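Local coordinates for kinetochore-associated protein NSL1 homolog (Homo sapiens, PDB 5LSI) that forms part of the MIS12 complex, which is required for kinetochore formation and for normal chromosome alignment and segregation during mitosis, at residues E25-C30 / A60-I65; R32-L37 / R51-T56. All blocks are in the same frame, centred on the assembly; numbering follows the deposited sequence.

In the fold
This chain is an N-terminal fragment of NSL1. Contacts 1 and 2 lie along one helical hairpin: both pair helix 20-35 with helix 46-62, and their centres are about 12 Å apart. Contact 1 (25-30 with 60-65) sits about 3 Å from the centre of the chain, at the end of the hairpin next to the short parallel strands 15-17 and 65-67. Contact 2 (32-37 with 51-56) lies about 13 Å from that centre, nearer the turn, with 13 residues between its segments. The closest CA atoms of the segments are nearer there, 6.3 Å between Val34 and Gln54, against 8.4 Å between Leu27 and Val61 in contact 1. The chain of another protein packs against both contacts.

Contact 1: E25-C30 / A60-I65; sequences EMLQLC and AVQENI
Leu27 and Val61 meet tip to tip between the two helices of the hairpin. From CB, the leucine side chain runs toward the opposite segment; CG lies anti to its carbonyl carbon (chi1 -67°), and there the chain divides into two methyls with different partners. CD2 of Leu27 faces the fork of the valine, 3.8 Å from Val61 CG1 and 3.9 Å from Val61 CG2. Because CD2 is also 3.9 Å from Val61 CB, it faces the branch point as well as both methyls. The other methyl turns to a polar neighbour: Leu27 CD1 lies 3.9 Å from Gln62 NE2, a van der Waals contact with the end of an extended chain that carries its amide closer to helix 20-35 than its CB direction alone would bring it. Met26 adds a looser touch, its CE 4.4 Å from Val61 CG1. No hydrogen bond crosses, so the interface is held by apolar packing.

A type I beta turn runs from Gln62 to Ile65. Asn64 ND2 donates back to Ala60 O at 2.7 Å, nearly straight at 172° and in the carbonyl plane, tying the turn back to Ala60. Asn64 also bonds to the chain of another protein, which packs on Met26 and Val61. Within the chain, Leu27 is covered further by Phe57 and Glu58 of helix 46-62, while a backbone hydrogen bond between Asn64 and Val15 joins the turn to strand 15-17, beside strand 65-67.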
loop_
_atom_site.group_PDB
_atom_site.type_symbol
_atom_site.label_atom_id
_atom_site.label_comp_id
_atom_site.label_asym_id
_atom_site.label_seq_id
_atom_site.Cartn_x
_atom_site.Cartn_y
_atom_site.Cartn_z
ATOM N N GLU B 25 -7.720 5.134 -7.232
ATOM C CA GLU B 25 -7.226 4.832 -8.571
ATOM C C GLU B 25 -5.807 4.281 -8.521
ATOM O O GLU B 25 -5.463 3.365 -9.280
ATOM C CB GLU B 25 -7.318 6.084 -9.445
ATOM C CG GLU B 25 -8.761 6.547 -9.618
ATOM C CD GLU B 25 -8.914 7.814 -10.441
ATOM O OE1 GLU B 25 -7.983 8.646 -10.462
ATOM O OE2 GLU B 25 -9.985 7.976 -11.066
ATOM N N MET B 26 -4.976 4.816 -7.624
ATOM C CA MET B 26 -3.648 4.253 -7.397
ATOM C C MET B 26 -3.729 2.803 -6.928
ATOM O O MET B 26 -2.956 1.951 -7.383
ATOM C CB MET B 26 -2.900 5.106 -6.375
ATOM C CG MET B 26 -1.663 4.448 -5.790
ATOM S SD MET B 26 -1.110 5.272 -4.282
ATOM C CE MET B 26 -2.483 4.951 -3.179
ATOM N N LEU B 27 -4.660 2.503 -6.016
ATOM C CA LEU B 27 -4.820 1.131 -5.543
ATOM C C LEU B 27 -5.277 0.206 -6.665
ATOM O O LEU B 27 -4.879 -0.965 -6.714
ATOM C CB LEU B 27 -5.809 1.085 -4.378
ATOM C CG LEU B 27 -5.337 1.761 -3.086
ATOM C CD1 LEU B 27 -6.399 1.662 -2.002
ATOM C CD2 LEU B 27 -4.028 1.161 -2.609
ATOM N N GLN B 28 -6.118 0.707 -7.574
ATOM C CA GLN B 28 -6.533 -0.113 -8.710
ATOM C C GLN B 28 -5.342 -0.492 -9.578
ATOM O O GLN B 28 -5.233 -1.640 -10.028
ATOM C CB GLN B 28 -7.589 0.620 -9.539
ATOM C CG GLN B 28 -8.918 0.782 -8.826
ATOM C CD GLN B 28 -9.948 1.517 -9.660
ATOM O OE1 GLN B 28 -9.706 1.846 -10.823
ATOM N NE2 GLN B 28 -11.109 1.769 -9.072
ATOM N N LEU B 29 -4.430 0.455 -9.813
ATOM C CA LEU B 29 -3.233 0.159 -10.599
ATOM C C LEU B 29 -2.362 -0.880 -9.904
ATOM O O LEU B 29 -1.951 -1.875 -10.517
ATOM C CB LEU B 29 -2.441 1.445 -10.851
ATOM C CG LEU B 29 -3.078 2.463 -11.802
ATOM C CD1 LEU B 29 -2.341 3.792 -11.750
ATOM C CD2 LEU B 29 -3.099 1.923 -13.220
ATOM N N CYS B 30 -2.065 -0.663 -8.620
ATOM C CA CYS B 30 -1.252 -1.612 -7.868
ATOM C C CYS B 30 -1.950 -2.946 -7.667
ATOM O O CYS B 30 -1.275 -3.952 -7.427
ATOM C CB CYS B 30 -0.877 -1.024 -6.508
ATOM S SG CYS B 30 0.127 0.465 -6.629
ATOM N N ALA B 60 -4.556 -2.083 4.378
ATOM C CA ALA B 60 -3.307 -1.611 4.965
ATOM C C ALA B 60 -2.967 -0.209 4.482
ATOM O O ALA B 60 -2.463 0.615 5.253
ATOM C CB ALA B 60 -2.170 -2.579 4.640
ATOM N N VAL B 61 -3.233 0.081 3.206
ATOM C CA VAL B 61 -2.976 1.421 2.687
ATOM C C VAL B 61 -3.966 2.415 3.280
ATOM O O VAL B 61 -3.582 3.478 3.780
ATOM C CB VAL B 61 -3.029 1.426 1.147
ATOM C CG1 VAL B 61 -2.943 2.849 0.615
ATOM C CG2 VAL B 61 -1.904 0.588 0.573
ATOM N N GLN B 62 -5.257 2.070 3.249
ATOM C CA GLN B 62 -6.291 3.005 3.685
ATOM C C GLN B 62 -6.167 3.337 5.169
ATOM O O GLN B 62 -6.363 4.490 5.571
ATOM C CB GLN B 62 -7.672 2.432 3.375
ATOM C CG GLN B 62 -7.998 2.394 1.893
ATOM C CD GLN B 62 -9.213 1.543 1.590
ATOM O OE1 GLN B 62 -9.881 1.050 2.499
ATOM N NE2 GLN B 62 -9.507 1.365 0.308
ATOM N N GLU B 63 -5.850 2.344 6.003
ATOM C CA GLU B 63 -5.735 2.612 7.432
ATOM C C GLU B 63 -4.463 3.371 7.787
ATOM O O GLU B 63 -4.328 3.815 8.933
ATOM C CB GLU B 63 -5.791 1.306 8.227
ATOM C CG GLU B 63 -7.021 0.464 7.946
ATOM C CD GLU B 63 -7.720 0.013 9.206
ATOM O OE1 GLU B 63 -7.987 0.872 10.072
ATOM O OE2 GLU B 63 -7.996 -1.201 9.331
ATOM N N ASN B 64 -3.539 3.540 6.841
ATOM C CA ASN B 64 -2.280 4.230 7.089
ATOM C C ASN B 64 -2.193 5.574 6.374
ATOM O O ASN B 64 -1.101 6.134 6.243
ATOM C CB ASN B 64 -1.104 3.342 6.690
ATOM C CG ASN B 64 -0.772 2.326 7.751
ATOM O OD1 ASN B 64 -0.122 2.649 8.743
ATOM N ND2 ASN B 64 -1.225 1.093 7.557
ATOM N N ILE B 65 -3.322 6.101 5.903
ATOM C CA ILE B 65 -3.374 7.445 5.350
ATOM C C ILE B 65 -4.504 8.196 6.037
ATOM O O ILE B 65 -5.406 7.605 6.634
ATOM C CB ILE B 65 -3.574 7.471 3.814
ATOM C CG1 ILE B 65 -5.013 7.107 3.445
ATOM C CG2 ILE B 65 -2.606 6.532 3.118
ATOM C CD1 ILE B 65 -5.254 7.029 1.947
#

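Contact 2: R32-L37 / R51-T56; sequences RFVQKL and RDAQWT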
loop_
_atom_site.group_PDB
_atom_site.type_symbol
_atom_site.label_atom_id
_atom_site.label_comp_id
_atom_site.label_asym_id
_atom_site.label_seq_id
_atom_site.Cartn_x
_atom_site.Cartn_y
_atom_site.Cartn_z
ATOM N N ARG B 32 -3.019 -4.859 -9.749
ATOM C CA ARG B 32 -2.573 -5.807 -10.760
ATOM C C ARG B 32 -1.476 -6.717 -10.227
ATOM O O ARG B 32 -1.415 -7.894 -10.595
ATOM C CB ARG B 32 -2.093 -5.050 -12.001
ATOM C CG ARG B 32 -1.576 -5.926 -13.128
ATOM C CD ARG B 32 -1.562 -5.160 -14.448
ATOM N NE ARG B 32 -0.628 -5.736 -15.415
ATOM C CZ ARG B 32 -0.915 -6.750 -16.226
ATOM N NH1 ARG B 32 -2.116 -7.312 -16.193
ATOM N NH2 ARG B 32 0.002 -7.204 -17.072
ATOM N N PHE B 33 -0.617 -6.198 -9.347
ATOM C CA PHE B 33 0.465 -7.015 -8.804
ATOM C C PHE B 33 -0.053 -8.059 -7.822
ATOM O O PHE B 33 0.545 -9.134 -7.693
ATOM C CB PHE B 33 1.516 -6.115 -8.153
ATOM C CG PHE B 33 2.174 -5.175 -9.122
ATOM C CD1 PHE B 33 3.356 -5.526 -9.752
ATOM C CD2 PHE B 33 1.594 -3.954 -9.425
ATOM C CE1 PHE B 33 3.956 -4.668 -10.654
ATOM C CE2 PHE B 33 2.186 -3.095 -10.329
ATOM C CZ PHE B 33 3.368 -3.452 -10.944
ATOM N N VAL B 34 -1.160 -7.777 -7.133
ATOM C CA VAL B 34 -1.775 -8.801 -6.295
ATOM C C VAL B 34 -2.358 -9.915 -7.159
ATOM O O VAL B 34 -2.255 -11.100 -6.818
ATOM C CB VAL B 34 -2.844 -8.176 -5.383
ATOM C CG1 VAL B 34 -3.513 -9.250 -4.539
ATOM C CG2 VAL B 34 -2.224 -7.107 -4.498
ATOM N N GLN B 35 -2.976 -9.554 -8.290
ATOM C CA GLN B 35 -3.553 -10.558 -9.179
ATOM C C GLN B 35 -2.486 -11.494 -9.730
ATOM O O GLN B 35 -2.732 -12.692 -9.900
ATOM C CB GLN B 35 -4.304 -9.875 -10.324
ATOM C CG GLN B 35 -5.470 -9.015 -9.874
ATOM C CD GLN B 35 -6.632 -9.838 -9.363
ATOM O OE1 GLN B 35 -7.209 -9.539 -8.318
ATOM N NE2 GLN B 35 -6.989 -10.882 -10.105
ATOM N N LYS B 36 -1.290 -10.967 -10.007
ATOM C CA LYS B 36 -0.216 -11.797 -10.543
ATOM C C LYS B 36 0.216 -12.887 -9.571
ATOM O O LYS B 36 0.843 -13.863 -9.994
ATOM C CB LYS B 36 0.989 -10.932 -10.917
ATOM C CG LYS B 36 0.677 -9.808 -11.887
ATOM C CD LYS B 36 0.021 -10.317 -13.156
ATOM C CE LYS B 36 0.869 -9.990 -14.377
ATOM N NZ LYS B 36 0.262 -10.499 -15.640
ATOM N N LEU B 37 -0.093 -12.741 -8.281
ATOM C CA LEU B 37 0.189 -13.804 -7.323
ATOM C C LEU B 37 -0.622 -15.059 -7.595
ATOM O O LEU B 37 -0.210 -16.145 -7.174
ATOM C CB LEU B 37 -0.100 -13.334 -5.903
ATOM C CG LEU B 37 0.824 -12.280 -5.317
ATOM C CD1 LEU B 37 0.069 -11.548 -4.229
ATOM C CD2 LEU B 37 2.078 -12.939 -4.767
ATOM N N ARG B 51 -9.002 -12.465 -3.351
ATOM C CA ARG B 51 -9.897 -11.487 -2.742
ATOM C C ARG B 51 -9.387 -11.068 -1.370
ATOM O O ARG B 51 -9.388 -9.877 -1.032
ATOM C CB ARG B 51 -11.314 -12.051 -2.634
ATOM C CG ARG B 51 -12.056 -12.163 -3.964
ATOM C CD ARG B 51 -13.554 -12.380 -3.747
ATOM N NE ARG B 51 -13.838 -13.586 -2.973
ATOM C CZ ARG B 51 -14.049 -14.784 -3.507
ATOM N NH1 ARG B 51 -14.015 -14.941 -4.823
ATOM N NH2 ARG B 51 -14.296 -15.824 -2.723
ATOM N N ASP B 52 -8.938 -12.037 -0.570
ATOM C CA ASP B 52 -8.415 -11.732 0.758
ATOM C C ASP B 52 -7.162 -10.868 0.666
ATOM O O ASP B 52 -7.036 -9.860 1.372
ATOM C CB ASP B 52 -8.130 -13.034 1.509
ATOM C CG ASP B 52 -7.549 -12.801 2.887
ATOM O OD1 ASP B 52 -7.914 -11.793 3.530
ATOM O OD2 ASP B 52 -6.720 -13.625 3.327
ATOM N N ALA B 53 -6.230 -11.244 -0.216
ATOM C CA ALA B 53 -4.987 -10.486 -0.359
ATOM C C ALA B 53 -5.248 -9.073 -0.863
ATOM O O ALA B 53 -4.622 -8.114 -0.397
ATOM C CB ALA B 53 -4.028 -11.216 -1.299
ATOM N N GLN B 54 -6.160 -8.923 -1.827
ATOM C CA GLN B 54 -6.497 -7.598 -2.335
ATOM C C GLN B 54 -7.081 -6.717 -1.236
ATOM O O GLN B 54 -6.706 -5.547 -1.091
ATOM C CB GLN B 54 -7.483 -7.725 -3.497
ATOM C CG GLN B 54 -7.653 -6.454 -4.289
ATOM C CD GLN B 54 -6.533 -6.258 -5.286
ATOM O OE1 GLN B 54 -5.592 -5.503 -5.037
ATOM N NE2 GLN B 54 -6.623 -6.942 -6.424
ATOM N N TRP B 55 -8.011 -7.274 -0.451
ATOM C CA TRP B 55 -8.665 -6.520 0.615
ATOM C C TRP B 55 -7.688 -6.190 1.739
ATOM O O TRP B 55 -7.747 -5.102 2.323
ATOM C CB TRP B 55 -9.865 -7.314 1.136
ATOM C CG TRP B 55 -10.490 -6.752 2.370
ATOM C CD1 TRP B 55 -10.998 -5.491 2.542
ATOM C CD2 TRP B 55 -10.682 -7.433 3.614
ATOM N NE1 TRP B 55 -11.491 -5.350 3.825
ATOM C CE2 TRP B 55 -11.306 -6.529 4.501
ATOM C CE3 TRP B 55 -10.387 -8.721 4.064
ATOM C CZ2 TRP B 55 -11.638 -6.878 5.813
ATOM C CZ3 TRP B 55 -10.716 -9.067 5.366
ATOM C CH2 TRP B 55 -11.335 -8.152 6.225
ATOM N N THR B 56 -6.782 -7.116 2.059
ATOM C CA THR B 56 -5.727 -6.822 3.025
ATOM C C THR B 56 -4.819 -5.716 2.512
ATOM O O THR B 56 -4.441 -4.812 3.266
ATOM C CB THR B 56 -4.914 -8.085 3.315
ATOM O OG1 THR B 56 -5.772 -9.090 3.869
ATOM C CG2 THR B 56 -3.795 -7.786 4.290
#
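Val34 packs against both Ala53 and Gln54 where the helices of the hairpin come close. On the tight side, Val34 CG1 reaches Ala53 CB at 3.8 Å and the backbone N of Gln54 at the same distance. The small side chain of Ala53 is consistent with this close approach, and an aromatic side chain from another protein's chain also packs on Val34. The Gln54 amide belongs to this side too. Gln54 starts with CG anti to its backbone N (chi1 -167°) and bends at chi2 (81°), which carries its amide across Val34: OE1 of Gln54 lies 3.8 Å from Val34 CG2.

The solvent side is left to exposed Gln35, which crosses Gln54 at about a right angle, its OE1 3.3 Å from Gln54 NE2 and the amide planes only 14° apart. Gln54 NE2 also makes a weak hydrogen bond to Gly31 O. Replacing Gln54 with an alanine would probably uncover the flank of Val34 and leave Gly31 O without this weak donor.

The chemistry is uneven: hydrocarbon contact closes one side, whereas Gln54 OE1 is buried against Val34 CB and CG2 without a polar partner in the model, which probably carries an energetic cost, since the weak bond of NE2 does nothing for the oxygen.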